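Local atomic coordinates of cytochrome c'' (Methylophilus methylotrophus, PDB entry 1GU2), a protein that binds a covalently attached heme c and probably serves in electron transfer, with a heme reduction that appears to be coupled to proton transfer. Residues V9-N14 / K87-F92; P71-A74 / K80-T83. All blocks are in the same frame, centred on the assembly; numbering follows the deposited sequence.

Contact 1 of 2, residues V9-N14 / K87-F92; sequences VYKYTN and KVEDEF. With HEC (heme c), chain C.
K11 on helix 2-19 reaches E89 on helix 85-100 through a salt bridge: the ammonium NZ lies 2.9 Å from OE2 of the carboxylate, approached on its syn lone pair, and a weak hydrogen bond of 3.1 Å runs from NZ to OE1. The two side chains come from opposite directions. CG of K11, anti to the backbone N (chi1 179°), carries the extended chain out toward E89, whose own chain is extended beyond CG; this combined length bridges helices whose nearest CA atoms, those of Y12 and E89, are 10.3 Å apart. Y12 lies beside the bridge. Its OH comes within 3.4 Å of E89 CG, and the phenol and carboxylate planes stand 77° apart. A water completes the join, 2.6 Å from Y12 OH and donating a 2.8 Å hydrogen bond to the carbonyl O of E89. Tyrosine suits this place: its buried ring rests on A110 of helix 106-118, while its long reach carries OH to that water. In the cytochrome c fold, an N-terminal helix packs against a helix near the C-terminus, here helix 106-118. Helix 85-100 also carries the axial ligand H95. On its heme side, V88 places CG2 3.7 Å from propionate oxygen O2A, while the F92 ring has the heme methyl CMA over one face, offset toward the rim, and CMB at its edge. Within helix 2-19, T13 OG1 bonds back to V9 O, one turn earlier, at 2.7 Å.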
loop_
_atom_site.group_PDB
_atom_site.type_symbol
_atom_site.label_atom_id
_atom_site.label_comp_id
_atom_site.label_asym_id
_atom_site.label_seq_id
_atom_site.Cartn_x
_atom_site.Cartn_y
_atom_site.Cartn_z
ATOM N N VAL A 9 -2.368 -10.537 -2.842
ATOM C CA VAL A 9 -0.902 -10.720 -2.908
ATOM C C VAL A 9 -0.547 -11.777 -3.935
ATOM O O VAL A 9 0.355 -11.599 -4.738
ATOM C CB VAL A 9 -0.365 -11.113 -1.514
ATOM C CG1 VAL A 9 1.139 -11.464 -1.561
ATOM C CG2 VAL A 9 -0.559 -10.018 -0.508
ATOM N N TYR A 10 -1.276 -12.931 -3.980
ATOM C CA TYR A 10 -0.961 -13.938 -5.002
ATOM C C TYR A 10 -1.209 -13.443 -6.409
ATOM O O TYR A 10 -0.424 -13.678 -7.321
ATOM C CB TYR A 10 -1.740 -15.253 -4.868
ATOM C CG TYR A 10 -1.584 -15.787 -3.467
ATOM C CD1 TYR A 10 -2.716 -15.719 -2.654
ATOM C CD2 TYR A 10 -0.391 -16.318 -2.984
ATOM C CE1 TYR A 10 -2.664 -16.180 -1.352
ATOM C CE2 TYR A 10 -0.365 -16.779 -1.673
ATOM C CZ TYR A 10 -1.492 -16.717 -0.873
ATOM O OH TYR A 10 -1.439 -17.176 0.439
ATOM N N LYS A 11 -2.330 -12.754 -6.587
ATOM C CA LYS A 11 -2.681 -12.222 -7.899
ATOM C C LYS A 11 -1.583 -11.309 -8.415
ATOM O O LYS A 11 -1.063 -11.474 -9.528
ATOM C CB LYS A 11 -4.033 -11.489 -7.860
ATOM C CG LYS A 11 -4.426 -10.902 -9.186
ATOM C CD LYS A 11 -5.779 -10.224 -9.181
ATOM C CE LYS A 11 -6.016 -9.502 -10.501
ATOM N NZ LYS A 11 -7.454 -9.003 -10.526
ATOM N N TYR A 12 -1.185 -10.318 -7.623
ATOM C CA TYR A 12 -0.163 -9.386 -8.083
ATOM C C TYR A 12 1.211 -10.047 -8.191
ATOM O O TYR A 12 2.016 -9.670 -9.071
ATOM C CB TYR A 12 -0.087 -8.160 -7.173
ATOM C CG TYR A 12 -1.308 -7.265 -7.260
ATOM C CD1 TYR A 12 -1.792 -6.794 -8.445
ATOM C CD2 TYR A 12 -1.953 -6.889 -6.090
ATOM C CE1 TYR A 12 -2.928 -5.961 -8.495
ATOM C CE2 TYR A 12 -3.078 -6.056 -6.142
ATOM C CZ TYR A 12 -3.555 -5.614 -7.330
ATOM O OH TYR A 12 -4.659 -4.797 -7.345
ATOM N N THR A 13 1.487 -11.041 -7.345
ATOM C CA THR A 13 2.770 -11.753 -7.500
ATOM C C THR A 13 2.851 -12.449 -8.833
ATOM O O THR A 13 3.894 -12.388 -9.528
ATOM C CB THR A 13 2.915 -12.791 -6.385
ATOM O OG1 THR A 13 3.014 -12.108 -5.108
ATOM C CG2 THR A 13 4.191 -13.591 -6.612
ATOM N N ASN A 14 1.765 -13.111 -9.219
ATOM C CA ASN A 14 1.798 -13.843 -10.483
ATOM C C ASN A 14 1.882 -12.892 -11.667
ATOM O O ASN A 14 2.622 -13.195 -12.634
ATOM C CB ASN A 14 0.582 -14.768 -10.535
ATOM C CG ASN A 14 0.681 -15.871 -9.495
ATOM O OD1 ASN A 14 1.765 -16.249 -9.022
ATOM N ND2 ASN A 14 -0.501 -16.366 -9.159
ATOM N N LYS A 87 -14.160 -3.099 -6.306
ATOM C CA LYS A 87 -13.686 -1.770 -6.579
ATOM C C LYS A 87 -12.263 -1.529 -6.149
ATOM O O LYS A 87 -11.647 -0.587 -6.636
ATOM C CB LYS A 87 -14.581 -0.799 -5.784
ATOM C CG LYS A 87 -15.972 -0.537 -6.299
ATOM C CD LYS A 87 -16.721 0.264 -5.241
ATOM C CE LYS A 87 -17.972 -0.421 -4.743
ATOM N NZ LYS A 87 -18.567 -1.477 -5.634
ATOM N N VAL A 88 -11.711 -2.310 -5.210
ATOM C CA VAL A 88 -10.489 -1.853 -4.559
ATOM C C VAL A 88 -9.297 -1.888 -5.493
ATOM O O VAL A 88 -8.376 -1.104 -5.368
ATOM C CB VAL A 88 -10.231 -2.662 -3.276
ATOM C CG1 VAL A 88 -9.871 -4.115 -3.624
ATOM C CG2 VAL A 88 -9.152 -1.986 -2.434
ATOM N N GLU A 89 -9.239 -2.804 -6.463
ATOM C CA GLU A 89 -8.111 -2.813 -7.400
ATOM C C GLU A 89 -8.104 -1.554 -8.241
ATOM O O GLU A 89 -7.053 -0.948 -8.434
ATOM C CB GLU A 89 -8.129 -4.069 -8.261
ATOM C CG GLU A 89 -7.996 -5.343 -7.437
ATOM C CD GLU A 89 -7.886 -6.546 -8.323
ATOM O OE1 GLU A 89 -8.934 -7.240 -8.437
ATOM O OE2 GLU A 89 -6.805 -6.723 -8.878
ATOM N N ASP A 90 -9.264 -1.140 -8.751
ATOM C CA ASP A 90 -9.358 0.103 -9.511
ATOM C C ASP A 90 -9.041 1.278 -8.617
ATOM O O ASP A 90 -8.390 2.242 -9.034
ATOM C CB ASP A 90 -10.783 0.177 -10.091
ATOM C CG ASP A 90 -11.149 -0.902 -11.075
ATOM O OD1 ASP A 90 -10.216 -1.421 -11.742
ATOM O OD2 ASP A 90 -12.375 -1.237 -11.216
ATOM N N GLU A 91 -9.519 1.261 -7.378
ATOM C CA GLU A 91 -9.248 2.403 -6.476
ATOM C C GLU A 91 -7.767 2.515 -6.169
ATOM O O GLU A 91 -7.244 3.631 -6.072
ATOM C CB GLU A 91 -10.089 2.272 -5.186
ATOM C CG GLU A 91 -11.562 2.354 -5.473
ATOM C CD GLU A 91 -12.109 3.725 -5.836
ATOM O OE1 GLU A 91 -11.446 4.758 -5.566
ATOM O OE2 GLU A 91 -13.238 3.738 -6.401
ATOM N N PHE A 92 -7.064 1.400 -6.000
ATOM C CA PHE A 92 -5.633 1.454 -5.711
ATOM C C PHE A 92 -4.857 1.969 -6.916
ATOM O O PHE A 92 -3.949 2.777 -6.785
ATOM C CB PHE A 92 -5.136 0.073 -5.279
ATOM C CG PHE A 92 -3.745 -0.007 -4.639
ATOM C CD1 PHE A 92 -3.025 1.051 -4.198
ATOM C CD2 PHE A 92 -3.184 -1.244 -4.436
ATOM C CE1 PHE A 92 -1.807 0.954 -3.563
ATOM C CE2 PHE A 92 -1.966 -1.424 -3.806
ATOM C CZ PHE A 92 -1.278 -0.318 -3.374
HETATM FE FE HEC C . -2.996 6.579 0.562
HETATM C CHA HEC C . -6.229 5.477 0.799
HETATM C CHB HEC C . -1.959 3.369 0.045
HETATM C CHC HEC C . 0.150 7.752 -0.168
HETATM C CHD HEC C . -4.006 9.737 1.444
HETATM N NA HEC C . -3.885 4.783 0.507
HETATM C C1A HEC C . -5.259 4.508 0.613
HETATM C C2A HEC C . -5.483 3.095 0.477
HETATM C C3A HEC C . -4.288 2.503 0.318
HETATM C C4A HEC C . -3.296 3.551 0.294
HETATM C CMA HEC C . -3.981 0.995 0.134
HETATM C CAA HEC C . -6.865 2.419 0.522
HETATM C CBA HEC C . -7.483 2.253 -0.878
HETATM C CGA HEC C . -8.830 1.620 -0.830
HETATM O O1A HEC C . -9.667 1.935 -1.704
HETATM O O2A HEC C . -9.115 0.798 0.058
HETATM N NB HEC C . -1.261 5.722 0.026
HETATM C C1B HEC C . -1.026 4.389 -0.165
HETATM C C2B HEC C . 0.332 4.201 -0.660
HETATM C C3B HEC C . 0.910 5.432 -0.746
HETATM C C4B HEC C . -0.082 6.378 -0.288
HETATM C CMB HEC C . 0.973 2.851 -1.024
HETATM C CAB HEC C . 2.339 5.820 -1.193
HETATM C CBB HEC C . 2.621 5.364 -2.623
HETATM N NC HEC C . -2.111 8.374 0.638
HETATM C C1C HEC C . -0.779 8.654 0.328
HETATM C C2C HEC C . -0.493 10.038 0.640
HETATM C C3C HEC C . -1.646 10.597 1.114
HETATM C C4C HEC C . -2.654 9.573 1.104
HETATM C CMC HEC C . 0.918 10.641 0.482
HETATM C CAC HEC C . -1.901 11.994 1.680
HETATM C CBC HEC C . -1.570 13.110 0.694
HETATM N ND HEC C . -4.743 7.417 1.026
HETATM C C1D HEC C . -4.972 8.765 1.332
HETATM C C2D HEC C . -6.387 9.016 1.410
HETATM C C3D HEC C . -7.023 7.863 1.047
HETATM C C4D HEC C . -6.009 6.838 0.935
HETATM C CMD HEC C . -7.036 10.361 1.784
HETATM C CAD HEC C . -8.538 7.715 0.755
HETATM C CBD HEC C . -9.400 7.689 2.043
HETATM C CGD HEC C . -9.608 6.302 2.615
HETATM O O1D HEC C . -9.922 6.147 3.831
HETATM O O2D HEC C . -9.492 5.306 1.854
HETATM O O HOH W 1 -4.699 -2.412 -8.247
#

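Contact 2 of 2, residues P71-A74 / K80-T83; sequences PPLA and KRFT. With HEC (heme c), chain C.
Two irregular loop segments of the same long connection, 71-74 and 80-83, come closest at L73 and R81, whose CA atoms are 6.5 Å apart, and the backbone carbonyls of P71 and P72 face the incoming arginine side chain. R81 carries most of the contact. Its NE gives a nearly straight hydrogen bond to P72 O (2.8 Å, 173°), and its NH1 reaches P71 O at 3.0 Å from above that carbonyl's plane; both oxygens lie at the rim of the guanidinium, close to its plane. With CG anti to the carbonyl carbon (chi1 -65°), CG sits 3.5 Å from L73 O and close to P72 O as well, and the bend at chi2 then brings NE round to P72 O. Prolines suit the acceptor positions: their rings fix phi near -57° and hold both residues in polyproline II conformation, which sets the two carbonyls for R81. NH1 also bonds to heme propionate oxygen O1D at 3.0 Å, and NH2 to O2D at 2.9 Å, a two-pronged grip on one carboxylate. Pairing a heme propionate with a buried arginine probably balances the charge of both in this small c-type cytochrome, and the four bonds together fix the rotation of the guanidinium; the positive group would probably help keep the propionate ionised. L73 is the apolar counterpart: its CD2 lies over one face of the guanidinium and at 3.6 Å from heme C2A, while CD1 packs near C4A. That leucine is also beside the axial ligand H53 and rests on F112 and L116 of helix 106-118. In the second shell, N78 donates to P72 O as well, and the buried F82 ring, 4.3 Å from L73 O at CE1, extends to I113 and L116 of helix 106-118 and to A5 and L8 of helix 2-19.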
loop_
_atom_site.group_PDB
_atom_site.type_symbol
_atom_site.label_atom_id
_atom_site.label_comp_id
_atom_site.label_asym_id
_atom_site.label_seq_id
_atom_site.Cartn_x
_atom_site.Cartn_y
_atom_site.Cartn_z
ATOM N N PRO A 71 -8.733 6.325 8.003
ATOM C CA PRO A 71 -8.718 5.056 8.727
ATOM C C PRO A 71 -7.464 4.240 8.424
ATOM O O PRO A 71 -6.820 4.361 7.354
ATOM C CB PRO A 71 -9.982 4.379 8.187
ATOM C CG PRO A 71 -10.911 5.526 7.866
ATOM C CD PRO A 71 -9.953 6.559 7.232
ATOM N N PRO A 72 -7.091 3.315 9.318
ATOM C CA PRO A 72 -5.898 2.509 9.074
ATOM C C PRO A 72 -5.979 1.725 7.762
ATOM O O PRO A 72 -7.078 1.368 7.281
ATOM C CB PRO A 72 -5.902 1.554 10.271
ATOM C CG PRO A 72 -6.659 2.299 11.354
ATOM C CD PRO A 72 -7.743 3.015 10.596
ATOM N N LEU A 73 -4.801 1.419 7.200
ATOM C CA LEU A 73 -4.675 0.567 6.029
ATOM C C LEU A 73 -4.574 -0.936 6.314
ATOM O O LEU A 73 -4.976 -1.744 5.479
ATOM C CB LEU A 73 -3.447 0.978 5.228
ATOM C CG LEU A 73 -3.444 2.425 4.678
ATOM C CD1 LEU A 73 -2.240 2.638 3.767
ATOM C CD2 LEU A 73 -4.760 2.746 3.961
ATOM N N ALA A 74 -4.050 -1.316 7.497
ATOM C CA ALA A 74 -3.828 -2.725 7.780
ATOM C C ALA A 74 -5.135 -3.473 7.964
ATOM O O ALA A 74 -5.942 -3.100 8.824
ATOM C CB ALA A 74 -2.973 -2.851 9.030
ATOM N N LYS A 80 -12.556 -3.469 7.084
ATOM C CA LYS A 80 -13.170 -2.984 5.831
ATOM C C LYS A 80 -12.180 -2.869 4.675
ATOM O O LYS A 80 -12.569 -2.950 3.494
ATOM C CB LYS A 80 -13.819 -1.626 6.034
ATOM C CG LYS A 80 -14.906 -1.639 7.119
ATOM C CD LYS A 80 -15.647 -0.291 7.131
ATOM C CE LYS A 80 -16.749 -0.365 8.167
ATOM N NZ LYS A 80 -17.963 -1.091 7.706
ATOM N N ARG A 81 -10.893 -2.693 4.970
ATOM C CA ARG A 81 -9.926 -2.601 3.871
ATOM C C ARG A 81 -9.888 -3.856 3.028
ATOM O O ARG A 81 -9.694 -4.967 3.576
ATOM C CB ARG A 81 -8.525 -2.283 4.421
ATOM C CG ARG A 81 -8.366 -0.915 5.102
ATOM C CD ARG A 81 -8.675 0.221 4.135
ATOM N NE ARG A 81 -8.368 1.501 4.763
ATOM C CZ ARG A 81 -8.732 2.654 4.230
ATOM N NH1 ARG A 81 -8.392 3.767 4.859
ATOM N NH2 ARG A 81 -9.425 2.691 3.099
ATOM N N PHE A 82 -10.080 -3.714 1.733
ATOM C CA PHE A 82 -10.083 -4.767 0.716
ATOM C C PHE A 82 -11.357 -5.596 0.691
ATOM O O PHE A 82 -11.467 -6.510 -0.164
ATOM C CB PHE A 82 -8.845 -5.667 0.738
ATOM C CG PHE A 82 -7.534 -4.906 0.669
ATOM C CD1 PHE A 82 -6.821 -4.612 1.836
ATOM C CD2 PHE A 82 -7.038 -4.465 -0.539
ATOM C CE1 PHE A 82 -5.636 -3.890 1.786
ATOM C CE2 PHE A 82 -5.865 -3.746 -0.608
ATOM C CZ PHE A 82 -5.167 -3.401 0.563
ATOM N N THR A 83 -12.384 -5.295 1.517
ATOM C CA THR A 83 -13.625 -6.067 1.415
ATOM C C THR A 83 -14.401 -5.758 0.149
ATOM O O THR A 83 -15.110 -6.664 -0.351
ATOM C CB THR A 83 -14.469 -5.840 2.669
ATOM O OG1 THR A 83 -13.695 -6.347 3.777
ATOM C CG2 THR A 83 -15.798 -6.598 2.564
HETATM FE FE HEC C . -2.996 6.579 0.562
HETATM C CHA HEC C . -6.229 5.477 0.799
HETATM C CHB HEC C . -1.959 3.369 0.045
HETATM C CHC HEC C . 0.150 7.752 -0.168
HETATM C CHD HEC C . -4.006 9.737 1.444
HETATM N NA HEC C . -3.885 4.783 0.507
HETATM C C1A HEC C . -5.259 4.508 0.613
HETATM C C2A HEC C . -5.483 3.095 0.477
HETATM C C3A HEC C . -4.288 2.503 0.318
HETATM C C4A HEC C . -3.296 3.551 0.294
HETATM C CMA HEC C . -3.981 0.995 0.134
HETATM C CAA HEC C . -6.865 2.419 0.522
HETATM C CBA HEC C . -7.483 2.253 -0.878
HETATM C CGA HEC C . -8.830 1.620 -0.830
HETATM O O1A HEC C . -9.667 1.935 -1.704
HETATM O O2A HEC C . -9.115 0.798 0.058
HETATM N NB HEC C . -1.261 5.722 0.026
HETATM C C1B HEC C . -1.026 4.389 -0.165
HETATM C C2B HEC C . 0.332 4.201 -0.660
HETATM C C3B HEC C . 0.910 5.432 -0.746
HETATM C C4B HEC C . -0.082 6.378 -0.288
HETATM C CMB HEC C . 0.973 2.851 -1.024
HETATM C CAB HEC C . 2.339 5.820 -1.193
HETATM C CBB HEC C . 2.621 5.364 -2.623
HETATM N NC HEC C . -2.111 8.374 0.638
HETATM C C1C HEC C . -0.779 8.654 0.328
HETATM C C2C HEC C . -0.493 10.038 0.640
HETATM C C3C HEC C . -1.646 10.597 1.114
HETATM C C4C HEC C . -2.654 9.573 1.104
HETATM C CMC HEC C . 0.918 10.641 0.482
HETATM C CAC HEC C . -1.901 11.994 1.680
HETATM C CBC HEC C . -1.570 13.110 0.694
HETATM N ND HEC C . -4.743 7.417 1.026
HETATM C C1D HEC C . -4.972 8.765 1.332
HETATM C C2D HEC C . -6.387 9.016 1.410
HETATM C C3D HEC C . -7.023 7.863 1.047
HETATM C C4D HEC C . -6.009 6.838 0.935
HETATM C CMD HEC C . -7.036 10.361 1.784
HETATM C CAD HEC C . -8.538 7.715 0.755
HETATM C CBD HEC C . -9.400 7.689 2.043
HETATM C CGD HEC C . -9.608 6.302 2.615
HETATM O O1D HEC C . -9.922 6.147 3.831
HETATM O O2D HEC C . -9.492 5.306 1.854
#

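Overall arrangement
The centres of the two contacts lie 14 Å apart, and both touch the single heme. Along the chain, contact 2 is nested within the loop closed by contact 1: helix 2-19 comes first, the loop segments 71-74 and 80-83 follow, and helix 85-100 begins shortly after. They meet directly where V88 CG2 packs 3.8 Å from F82 CD2, so the loop leading into helix 85-100 also packs against that helix. Helix 106-118 backs both of them. F92 of helix 85-100, which supplies axial ligand H95, and L73 of the loop, beside axial ligand H53, lie on opposite sides of the heme plane.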